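Local coordinates for putative polyketide cyclase (Pseudomonas putida KT2440, PDB 3F7X), which is of unknown function but, with its SnoaL-like domain, is probably related to polyketide cyclases that close rings on polyketide chains, at residues V26-Y30 and A94-F98. Residues are numbered along the deposited sequence; the frame is centred on the assembly and turned at random.
With EDO (1,2-ethanediol), chain D.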
loop_
_atom_site.group_PDB
_atom_site.type_symbol
_atom_site.label_atom_id
_atom_site.label_comp_id
_atom_site.label_asym_id
_atom_site.label_seq_id
_atom_site.Cartn_x
_atom_site.Cartn_y
_atom_site.Cartn_z
ATOM N N VAL A 26 12.841 7.460 7.300
ATOM C CA VAL A 26 11.967 7.443 6.122
ATOM C C VAL A 26 11.936 8.824 5.473
ATOM O O VAL A 26 11.944 8.915 4.252
ATOM C CB VAL A 26 10.577 6.866 6.459
ATOM C CG1 VAL A 26 9.633 7.044 5.285
ATOM C CG2 VAL A 26 10.717 5.392 6.884
ATOM N N ASN A 27 11.906 9.893 6.256
ATOM C CA ASN A 27 12.029 11.221 5.664
ATOM C C ASN A 27 13.338 11.366 4.871
ATOM O O ASN A 27 13.346 11.960 3.806
ATOM C CB ASN A 27 12.013 12.297 6.720
ATOM C CG ASN A 27 10.664 12.579 7.271
ATOM O OD1 ASN A 27 9.673 12.355 6.642
ATOM N ND2 ASN A 27 10.638 13.151 8.495
ATOM N N ALA A 28 14.436 10.834 5.411
ATOM C CA ALA A 28 15.716 10.898 4.712
ATOM C C ALA A 28 15.698 10.081 3.415
ATOM O O ALA A 28 16.271 10.524 2.421
ATOM C CB ALA A 28 16.866 10.424 5.652
ATOM N N TYR A 29 15.033 8.931 3.444
ATOM C CA TYR A 29 14.835 8.105 2.276
ATOM C C TYR A 29 14.159 8.873 1.177
ATOM O O TYR A 29 14.658 8.918 0.045
ATOM C CB TYR A 29 14.033 6.877 2.706
ATOM C CG TYR A 29 13.686 5.861 1.637
ATOM C CD1 TYR A 29 14.535 4.783 1.393
ATOM C CD2 TYR A 29 12.475 5.877 1.004
ATOM C CE1 TYR A 29 14.194 3.813 0.466
ATOM C CE2 TYR A 29 12.117 4.909 0.077
ATOM C CZ TYR A 29 12.986 3.882 -0.201
ATOM O OH TYR A 29 12.672 2.891 -1.123
ATOM N N TYR A 30 13.061 9.538 1.511
ATOM C CA TYR A 30 12.346 10.297 0.496
ATOM C C TYR A 30 13.051 11.594 0.090
ATOM O O TYR A 30 12.925 11.989 -1.060
ATOM C CB TYR A 30 10.897 10.545 0.930
ATOM C CG TYR A 30 10.103 9.253 0.819
ATOM C CD1 TYR A 30 9.992 8.594 -0.398
ATOM C CD2 TYR A 30 9.534 8.644 1.915
ATOM C CE1 TYR A 30 9.317 7.381 -0.503
ATOM C CE2 TYR A 30 8.868 7.453 1.827
ATOM C CZ TYR A 30 8.744 6.821 0.626
ATOM O OH TYR A 30 8.073 5.630 0.527
ATOM N N ALA A 94 7.190 1.356 9.717
ATOM C CA ALA A 94 6.819 2.664 9.258
ATOM C C ALA A 94 5.997 2.518 7.989
ATOM O O ALA A 94 6.019 1.470 7.317
ATOM C CB ALA A 94 8.061 3.592 9.049
ATOM N N ALA A 95 5.332 3.606 7.630
ATOM C CA ALA A 95 4.522 3.671 6.428
ATOM C C ALA A 95 4.567 5.089 5.914
ATOM O O ALA A 95 4.683 6.033 6.694
ATOM C CB ALA A 95 3.066 3.251 6.728
ATOM N N ALA A 96 4.437 5.248 4.605
ATOM C CA ALA A 96 4.379 6.565 4.004
ATOM C C ALA A 96 3.329 6.548 2.903
ATOM O O ALA A 96 3.260 5.601 2.130
ATOM C CB ALA A 96 5.758 7.020 3.444
ATOM N N GLU A 97 2.575 7.653 2.829
ATOM C CA GLU A 97 1.654 7.882 1.727
ATOM C C GLU A 97 2.000 9.217 1.079
ATOM O O GLU A 97 2.421 10.147 1.759
ATOM C CB GLU A 97 0.191 7.880 2.209
ATOM C CG GLU A 97 -0.753 7.610 1.081
ATOM C CD GLU A 97 -2.217 7.466 1.445
ATOM O OE1 GLU A 97 -2.628 8.053 2.470
ATOM O OE2 GLU A 97 -2.947 6.861 0.623
ATOM N N PHE A 98 1.852 9.311 -0.225
ATOM C CA PHE A 98 2.303 10.458 -0.978
ATOM C C PHE A 98 1.687 10.461 -2.364
ATOM O O PHE A 98 1.043 9.498 -2.802
ATOM C CB PHE A 98 3.843 10.469 -1.047
ATOM C CG PHE A 98 4.451 9.155 -1.420
ATOM C CD1 PHE A 98 4.600 8.783 -2.730
ATOM C CD2 PHE A 98 4.837 8.281 -0.438
ATOM C CE1 PHE A 98 5.134 7.563 -3.054
ATOM C CE2 PHE A 98 5.353 7.048 -0.766
ATOM C CZ PHE A 98 5.502 6.683 -2.063
HETATM C C1 EDO D . 11.061 3.622 -4.014
HETATM O O1 EDO D . 10.670 3.202 -2.736
HETATM C C2 EDO D . 11.847 2.521 -4.767
HETATM O O2 EDO D . 11.054 1.299 -4.956
#
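Tyr30 turns its CG away from its own carbonyl carbon (chi1 -73°), and Phe98 holds its CG between its backbone N and carbonyl carbon (chi1 47°). These torsions bring the two rings together where helix 22-35 packs on the curved sheet of a SnoaL-like alpha+beta fold. The rings meet obliquely, with planes at 54° and centroids 5.1 Å apart, and the long directions of the two side chains cross at about a right angle. The phenol end of Tyr30 does the touching, and its CZ lies 3.7 Å from Phe98 CE2.

Ala96 sits beside this pair. Its CB approaches Tyr30 CE2 at 3.5 Å, and the small methyl lets the tyrosine ring come close to the strand. One helical turn earlier, the two methyls of Val26 spread along the strand. CG2 meets Ala94 CB at 3.9 Å, while CG1 faces Ala96 CB more loosely. No hydrogen bond joins the segments; the contact is van der Waals packing, mostly between carbon atoms, with the Tyr30 hydroxyl against the Phe98 ring.

Ala95 and Glu97 start their side chains away from the helix. Glu97 ends in salt bridges with Arg93 and Arg136 of the second subunit. Strand 93-104 thus carries the helix on one face and part of the dimer interface on the other.

Tyr29 CD2 lies over the centre of the Tyr30 ring, 3.7 Å above its plane. Replacing Tyr30 with an alanine would probably open a gap beside Ala96 and leave Phe98 freer to turn. Tyr29 OH and O1 of an ethanediol, probably from the crystallisation liquor, share a hydrogen bond of 2.6 Å. His51 and Asn139 also hold this molecule, and an unknown ligand lies near Phe98, consistent with a pocket here. At the ring pair, Tyr30 OH comes within 3.3 Å of Phe98 CE2.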